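Local atomic coordinates of hyaluronoglucosaminidase (Apis mellifera, PDB entry 1FCQ), a protein that hydrolyses hyaluronan, probably cutting it at beta-1,4 glycosidic bonds as other family 56 glycosidases do, and is a major allergen of bee venom. Residues Gln121-Ala124 with Tyr129-Leu132; Gly243-Ala248 with Val262-Trp267. All coordinates share one frame; numbering follows the deposited sequence.

Interaction 1: residues Gln121-Ala124 with Tyr129-Leu132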
ATOM      1  N   GLN A 121       9.084  13.656  -3.650  1.00 16.35           N
ATOM      2  CA  GLN A 121       8.644  12.420  -4.277  1.00 16.23           C
ATOM      3  C   GLN A 121       7.349  12.505  -5.053  1.00 19.78           C
ATOM      4  O   GLN A 121       6.926  11.512  -5.668  1.00 20.89           O
ATOM      5  CB  GLN A 121       8.543  11.318  -3.210  1.00 16.36           C
ATOM      6  CG  GLN A 121       9.896  10.948  -2.630  1.00 17.98           C
ATOM      7  CD  GLN A 121       9.793  10.030  -1.422  1.00 21.27           C
ATOM      8  OE1 GLN A 121      10.626  10.044  -0.505  1.00 23.84           O
ATOM      9  NE2 GLN A 121       8.747   9.228  -1.447  1.00 13.73           N
ATOM     10  N   ASN A 122       6.667  13.643  -5.036  1.00 17.02           N
ATOM     11  CA  ASN A 122       5.459  13.822  -5.840  1.00 16.41           C
ATOM     12  C   ASN A 122       5.858  14.188  -7.271  1.00 20.15           C
ATOM     13  O   ASN A 122       5.645  15.310  -7.755  1.00 19.65           O
ATOM     14  CB  ASN A 122       4.568  14.872  -5.168  1.00 17.35           C
ATOM     15  CG  ASN A 122       4.050  14.284  -3.850  1.00 17.49           C
ATOM     16  OD1 ASN A 122       3.155  13.443  -3.917  1.00 18.30           O
ATOM     17  ND2 ASN A 122       4.627  14.724  -2.743  1.00 16.48           N
ATOM     18  N   TRP A 123       6.379  13.206  -8.000  1.00 23.46           N
ATOM     19  CA  TRP A 123       6.843  13.356  -9.359  1.00 26.29           C
ATOM     20  C   TRP A 123       5.790  12.896 -10.371  1.00 21.74           C
ATOM     21  O   TRP A 123       4.777  12.294 -10.049  1.00 26.10           O
ATOM     22  CB  TRP A 123       8.067  12.496  -9.674  1.00 30.15           C
ATOM     23  CG  TRP A 123       9.309  12.591  -8.868  1.00 33.05           C
ATOM     24  CD1 TRP A 123      10.206  13.623  -8.851  1.00 33.04           C
ATOM     25  CD2 TRP A 123       9.839  11.593  -7.980  1.00 30.18           C
ATOM     26  NE1 TRP A 123      11.241  13.338  -7.999  1.00 33.52           N
ATOM     27  CE2 TRP A 123      11.043  12.096  -7.452  1.00 31.17           C
ATOM     28  CE3 TRP A 123       9.410  10.324  -7.575  1.00 28.00           C
ATOM     29  CZ2 TRP A 123      11.818  11.381  -6.539  1.00 31.40           C
ATOM     30  CZ3 TRP A 123      10.183   9.613  -6.678  1.00 25.99           C
ATOM     31  CH2 TRP A 123      11.376  10.140  -6.164  1.00 25.69           C
ATOM     32  N   ALA A 124       6.147  13.136 -11.639  1.00 31.44           N
ATOM     33  CA  ALA A 124       5.321  12.692 -12.758  1.00 30.14           C
ATOM     34  C   ALA A 124       3.861  13.060 -12.580  1.00 23.75           C
ATOM     35  O   ALA A 124       3.540  14.250 -12.467  1.00 26.28           O
ATOM     36  CB  ALA A 124       5.490  11.183 -12.925  1.00 31.06           C
ATOM     37  N   TYR A 129       0.685  18.272  -7.134  1.00 14.14           N
ATOM     38  CA  TYR A 129       0.723  18.632  -5.715  1.00 14.34           C
ATOM     39  C   TYR A 129       1.844  19.632  -5.438  1.00 16.92           C
ATOM     40  O   TYR A 129       1.627  20.485  -4.572  1.00 15.69           O
ATOM     41  CB  TYR A 129       0.871  17.350  -4.888  1.00 14.93           C
ATOM     42  CG  TYR A 129      -0.393  16.516  -4.926  1.00 13.32           C
ATOM     43  CD1 TYR A 129      -0.427  15.369  -5.723  1.00 17.77           C
ATOM     44  CD2 TYR A 129      -1.523  16.849  -4.202  1.00 14.53           C
ATOM     45  CE1 TYR A 129      -1.557  14.582  -5.785  1.00 17.14           C
ATOM     46  CE2 TYR A 129      -2.659  16.069  -4.267  1.00 15.63           C
ATOM     47  CZ  TYR A 129      -2.671  14.937  -5.060  1.00 16.98           C
ATOM     48  OH  TYR A 129      -3.805  14.168  -5.098  1.00 18.37           O
ATOM     49  N   LYS A 130       2.980  19.498  -6.106  1.00 15.94           N
ATOM     50  CA  LYS A 130       4.079  20.438  -5.948  1.00 16.64           C
ATOM     51  C   LYS A 130       3.635  21.797  -6.504  1.00 18.13           C
ATOM     52  O   LYS A 130       3.798  22.834  -5.855  1.00 17.52           O
ATOM     53  CB  LYS A 130       5.351  20.016  -6.673  1.00 19.08           C
ATOM     54  CG  LYS A 130       5.985  18.712  -6.216  1.00 20.90           C
ATOM     55  CD  LYS A 130       7.359  18.534  -6.846  1.00 28.12           C
ATOM     56  CE  LYS A 130       7.964  17.184  -6.522  1.00 38.85           C
ATOM     57  NZ  LYS A 130       9.347  17.029  -7.058  1.00 40.51           N
ATOM     58  N   LYS A 131       3.060  21.759  -7.718  1.00 18.88           N
ATOM     59  CA  LYS A 131       2.662  23.031  -8.331  1.00 16.29           C
ATOM     60  C   LYS A 131       1.656  23.804  -7.514  1.00 15.26           C
ATOM     61  O   LYS A 131       1.816  25.024  -7.323  1.00 16.57           O
ATOM     62  CB  LYS A 131       2.105  22.810  -9.743  1.00 17.95           C
ATOM     63  CG  LYS A 131       3.035  22.041 -10.663  1.00 19.82           C
ATOM     64  CD  LYS A 131       4.351  22.766 -10.883  1.00 26.17           C
ATOM     65  CE  LYS A 131       5.163  22.056 -11.960  1.00 28.11           C
ATOM     66  NZ  LYS A 131       6.518  22.659 -12.109  1.00 33.59           N
ATOM     67  N   LEU A 132       0.613  23.156  -7.001  1.00 14.06           N
ATOM     68  CA  LEU A 132      -0.403  23.829  -6.227  1.00 17.06           C
ATOM     69  C   LEU A 132       0.178  24.370  -4.926  1.00 16.03           C
ATOM     70  O   LEU A 132      -0.197  25.464  -4.527  1.00 15.71           O
ATOM     71  CB  LEU A 132      -1.599  22.921  -5.940  1.00 14.65           C
ATOM     72  CG  LEU A 132      -2.716  23.540  -5.110  1.00 16.28           C
ATOM     73  CD1 LEU A 132      -3.290  24.796  -5.758  1.00 19.13           C
ATOM     74  CD2 LEU A 132      -3.818  22.517  -4.861  1.00 21.97           C
TER
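In the beta-to-alpha loop of the TIM barrel that leads from strand 107-111 into helix 127-140, N122 is the centre of an inverse gamma turn and meets K130 of the helix's first turn. The turn is identified by the backbone of N122 (phi -82°, psi 72°) and by the weak bond from W123 N back to Q121 O, 2.9 Å. Most of the burial between the segments falls on N122 and K130, and the central feature is the N122 carbonyl lying alongside the lysine chain. K130 CE is 3.2 Å from N122 O, while K130 CG is 3.7 Å from the same oxygen, so the oxygen rests against methylene groups. CE adjoins the ammonium group and its hydrogens are probably polarised, which would suit so near an oxygen. K130 CG stands beside its own backbone N (chi1 -62°), and beyond it the chain is fully extended; this carries the ammonium past the turn to R120 O, with which NZ hydrogen-bonds. The hydrocarbon part of the chain also passes the N122 side chain, N122 CB to K130 CG 4.2 Å.

N122 itself points toward the helix, but its amide is held within the loop itself: OD1 accepts from R116 N, and ND2 makes a weak bond to F119 O. The Y129 ring comes near this amide obliquely, and its hydroxyl is bonded to L63 N. The W123 ring carries Q121 CA over its centre, 3.8 Å above the plane, and also meets Y190 edge-to-face. The indole side chain and the lysine chain pass at a slant to each other, with W123 CD1 3.9 Å from K130 NZ.

Interaction 2: residues Gly243-Ala248 with Val262-Trp267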
ATOM      1  N   GLY A 243      14.957  -5.183  -3.864  1.00 14.02           N
ATOM      2  CA  GLY A 243      15.266  -3.822  -3.480  1.00 14.38           C
ATOM      3  C   GLY A 243      14.215  -3.256  -2.525  1.00 17.72           C
ATOM      4  O   GLY A 243      14.533  -2.644  -1.490  1.00 15.35           O
ATOM      5  N   ARG A 244      12.949  -3.486  -2.868  1.00 16.49           N
ATOM      6  CA  ARG A 244      11.838  -3.012  -2.046  1.00 17.67           C
ATOM      7  C   ARG A 244      11.721  -3.720  -0.718  1.00 18.19           C
ATOM      8  O   ARG A 244      11.448  -3.046   0.286  1.00 16.67           O
ATOM      9  CB  ARG A 244      10.538  -3.120  -2.847  1.00 14.50           C
ATOM     10  CG  ARG A 244      10.613  -2.189  -4.054  1.00 13.25           C
ATOM     11  CD  ARG A 244       9.354  -2.360  -4.899  1.00 14.80           C
ATOM     12  NE  ARG A 244       9.530  -1.525  -6.094  1.00 18.37           N
ATOM     13  CZ  ARG A 244       8.564  -1.165  -6.913  1.00 20.37           C
ATOM     14  NH1 ARG A 244       8.876  -0.408  -7.965  1.00 21.98           N
ATOM     15  NH2 ARG A 244       7.306  -1.541  -6.709  1.00 20.26           N
ATOM     16  N   VAL A 245      11.956  -5.036  -0.681  1.00 14.84           N
ATOM     17  CA  VAL A 245      11.891  -5.766   0.574  1.00 12.20           C
ATOM     18  C   VAL A 245      13.084  -5.412   1.458  1.00 15.51           C
ATOM     19  O   VAL A 245      12.920  -5.229   2.664  1.00 17.02           O
ATOM     20  CB  VAL A 245      11.802  -7.285   0.353  1.00 16.87           C
ATOM     21  CG1 VAL A 245      11.922  -8.052   1.661  1.00 18.62           C
ATOM     22  CG2 VAL A 245      10.485  -7.608  -0.354  1.00 14.97           C
ATOM     23  N   LYS A 246      14.256  -5.226   0.847  1.00 16.80           N
ATOM     24  CA  LYS A 246      15.408  -4.781   1.640  1.00 13.61           C
ATOM     25  C   LYS A 246      15.148  -3.406   2.251  1.00 16.06           C
ATOM     26  O   LYS A 246      15.546  -3.176   3.405  1.00 17.90           O
ATOM     27  CB  LYS A 246      16.688  -4.699   0.801  1.00 18.79           C
ATOM     28  CG  LYS A 246      17.259  -6.043   0.379  1.00 24.16           C
ATOM     29  CD  LYS A 246      18.436  -5.815  -0.574  1.00 23.50           C
ATOM     30  CE  LYS A 246      19.029  -7.114  -1.072  1.00 32.34           C
ATOM     31  NZ  LYS A 246      20.096  -6.874  -2.095  1.00 25.00           N
ATOM     32  N   GLU A 247      14.533  -2.482   1.511  1.00 14.99           N
ATOM     33  CA  GLU A 247      14.282  -1.144   2.061  1.00 19.06           C
ATOM     34  C   GLU A 247      13.387  -1.245   3.280  1.00 13.70           C
ATOM     35  O   GLU A 247      13.637  -0.655   4.338  1.00 14.04           O
ATOM     36  CB  GLU A 247      13.664  -0.237   1.002  1.00 19.33           C
ATOM     37  CG  GLU A 247      13.469   1.209   1.423  1.00 17.65           C
ATOM     38  CD  GLU A 247      14.765   1.969   1.600  1.00 26.81           C
ATOM     39  OE1 GLU A 247      15.836   1.450   1.225  1.00 23.81           O
ATOM     40  OE2 GLU A 247      14.695   3.091   2.139  1.00 19.60           O
ATOM     41  N   ALA A 248      12.308  -2.027   3.179  1.00 13.46           N
ATOM     42  CA  ALA A 248      11.417  -2.197   4.319  1.00 14.54           C
ATOM     43  C   ALA A 248      12.116  -2.867   5.499  1.00 15.18           C
ATOM     44  O   ALA A 248      11.884  -2.431   6.629  1.00 14.05           O
ATOM     45  CB  ALA A 248      10.175  -2.993   3.912  1.00 15.13           C
ATOM     46  N   VAL A 262       7.334  -6.997   8.407  1.00 14.72           N
ATOM     47  CA  VAL A 262       7.435  -6.608   7.006  1.00 12.30           C
ATOM     48  C   VAL A 262       6.614  -7.624   6.194  1.00 14.67           C
ATOM     49  O   VAL A 262       6.905  -8.820   6.167  1.00 13.68           O
ATOM     50  CB  VAL A 262       8.868  -6.536   6.474  1.00 15.27           C
ATOM     51  CG1 VAL A 262       8.941  -6.300   4.969  1.00 18.44           C
ATOM     52  CG2 VAL A 262       9.602  -5.387   7.180  1.00 17.67           C
ATOM     53  N   LEU A 263       5.535  -7.131   5.581  1.00 12.92           N
ATOM     54  CA  LEU A 263       4.628  -7.944   4.778  1.00 13.08           C
ATOM     55  C   LEU A 263       4.377  -7.271   3.426  1.00 11.64           C
ATOM     56  O   LEU A 263       3.461  -6.446   3.267  1.00 12.66           O
ATOM     57  CB  LEU A 263       3.279  -8.125   5.484  1.00 11.95           C
ATOM     58  CG  LEU A 263       3.214  -8.833   6.827  1.00 14.57           C
ATOM     59  CD1 LEU A 263       1.800  -8.813   7.399  1.00 13.66           C
ATOM     60  CD2 LEU A 263       3.660 -10.289   6.688  1.00 15.74           C
ATOM     61  N   PRO A 264       5.195  -7.596   2.441  1.00 13.83           N
ATOM     62  CA  PRO A 264       5.070  -6.999   1.127  1.00 12.32           C
ATOM     63  C   PRO A 264       3.713  -7.318   0.504  1.00 12.80           C
ATOM     64  O   PRO A 264       3.180  -8.413   0.619  1.00 12.28           O
ATOM     65  CB  PRO A 264       6.174  -7.673   0.305  1.00 12.62           C
ATOM     66  CG  PRO A 264       7.205  -8.011   1.340  1.00 13.46           C
ATOM     67  CD  PRO A 264       6.391  -8.476   2.530  1.00 14.56           C
ATOM     68  N   TYR A 265       3.179  -6.331  -0.211  1.00 13.70           N
ATOM     69  CA  TYR A 265       1.938  -6.459  -0.971  1.00 11.77           C
ATOM     70  C   TYR A 265       2.316  -7.078  -2.319  1.00 11.90           C
ATOM     71  O   TYR A 265       3.222  -6.572  -3.005  1.00 12.33           O
ATOM     72  CB  TYR A 265       1.266  -5.080  -1.142  1.00 10.57           C
ATOM     73  CG  TYR A 265      -0.022  -5.054  -0.344  1.00 10.45           C
ATOM     74  CD1 TYR A 265      -0.017  -4.887   1.041  1.00 13.43           C
ATOM     75  CD2 TYR A 265      -1.242  -5.291  -0.941  1.00 11.76           C
ATOM     76  CE1 TYR A 265      -1.190  -4.950   1.773  1.00 12.34           C
ATOM     77  CE2 TYR A 265      -2.438  -5.330  -0.235  1.00 13.08           C
ATOM     78  CZ  TYR A 265      -2.395  -5.161   1.138  1.00 14.51           C
ATOM     79  OH  TYR A 265      -3.542  -5.226   1.889  1.00 13.01           O
ATOM     80  N   TYR A 266       1.647  -8.169  -2.677  1.00 13.57           N
ATOM     81  CA  TYR A 266       1.984  -8.917  -3.886  1.00 12.12           C
ATOM     82  C   TYR A 266       0.764  -9.101  -4.777  1.00 13.45           C
ATOM     83  O   TYR A 266      -0.305  -9.455  -4.300  1.00 15.03           O
ATOM     84  CB  TYR A 266       2.461 -10.300  -3.433  1.00 13.51           C
ATOM     85  CG  TYR A 266       3.199 -11.108  -4.470  1.00 13.53           C
ATOM     86  CD1 TYR A 266       4.569 -11.055  -4.578  1.00 13.22           C
ATOM     87  CD2 TYR A 266       2.489 -11.935  -5.346  1.00 13.63           C
ATOM     88  CE1 TYR A 266       5.262 -11.786  -5.544  1.00 14.77           C
ATOM     89  CE2 TYR A 266       3.163 -12.689  -6.287  1.00 14.41           C
ATOM     90  CZ  TYR A 266       4.533 -12.611  -6.383  1.00 16.97           C
ATOM     91  OH  TYR A 266       5.181 -13.355  -7.354  1.00 18.61           O
ATOM     92  N   TRP A 267       0.945  -8.836  -6.077  1.00 13.04           N
ATOM     93  CA  TRP A 267      -0.202  -8.974  -6.982  1.00 15.17           C
ATOM     94  C   TRP A 267       0.096 -10.107  -7.959  1.00 14.42           C
ATOM     95  O   TRP A 267       1.255 -10.286  -8.317  1.00 14.97           O
ATOM     96  CB  TRP A 267      -0.512  -7.695  -7.727  1.00 13.46           C
ATOM     97  CG  TRP A 267      -1.823  -7.595  -8.448  1.00 15.60           C
ATOM     98  CD1 TRP A 267      -2.958  -8.322  -8.246  1.00 15.12           C
ATOM     99  CD2 TRP A 267      -2.143  -6.626  -9.459  1.00 13.11           C
ATOM    100  NE1 TRP A 267      -3.963  -7.889  -9.087  1.00 14.94           N
ATOM    101  CE2 TRP A 267      -3.488  -6.840  -9.821  1.00 14.03           C
ATOM    102  CE3 TRP A 267      -1.428  -5.596 -10.084  1.00 16.05           C
ATOM    103  CZ2 TRP A 267      -4.124  -6.077 -10.801  1.00 19.09           C
ATOM    104  CZ3 TRP A 267      -2.070  -4.832 -11.045  1.00 19.74           C
ATOM    105  CH2 TRP A 267      -3.411  -5.079 -11.395  1.00 18.46           C
TER
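Two valines with nearly equal first torsions each supply a methyl to a side-chain pair: V262 holds CG1 opposite its backbone N (chi1 173°), and V245 does the same (chi1 172°). For V262, whose CA-CB bond points toward the helix, this sets CG1 against the methyl of A248, V262 CG1 to A248 CB 3.7 Å. CG1 thus packs on the A248 methyl, while V262 CG2 lies nearer the A248 carbonyl, 3.8 Å from A248 O. For V245 the branch that matters is CG2, beside the backbone N, which reaches the pyrrolidine ring of P264 at CG, again 3.7 Å away; the two side chains cross at about a right angle. Both side-chain pairs are apolar, and all four residues are buried.

Spacing and direction explain the pairing. V245 and A248 are three residues apart on helix 234-253, hence on one helical face. Strand 261-267 is broken by a bulge or short loop, yet V262 and P264 both point toward the helix and L263 between them points away. The closest CA pairs are V245 with P264, 7.0 Å, and A248 with V262, 6.5 Å, the smaller gap falling where the helix presents only a methyl. This is the helix-against-strand layer of a TIM barrel, in a beta-alpha-beta unit: the helix follows strand 221-222 and packs on the outer side of strand 261-267, whose parallel neighbours are 221-222 and 297-301. L263 touches V107 of strand 107-111, which marks the inside of the barrel. V262 N is bonded to D296 OD2, and P264 also touches I290, so the proline is shared with the next helix, 280-292.

Interaction 1 closes before interaction 2 opens along the chain, and their centres are about 24 Å apart; the nearest atoms approach to about 8 Å without touching. They share no helix. Interaction 1, centred about 19 Å from the centre of the chain, follows strand 107-111 of the three-stranded parallel sheet. Interaction 2, centred about 10 Å from it, packs helix 234-253 on strand 261-267 of the four-stranded parallel sheet. The two regions are connected through the barrel interior, where L263 and Y265 touch V107 and V109 of strand 107-111. One contact joins a peripheral loop to the start of its helix; the other joins the helical layer to the barrel strands.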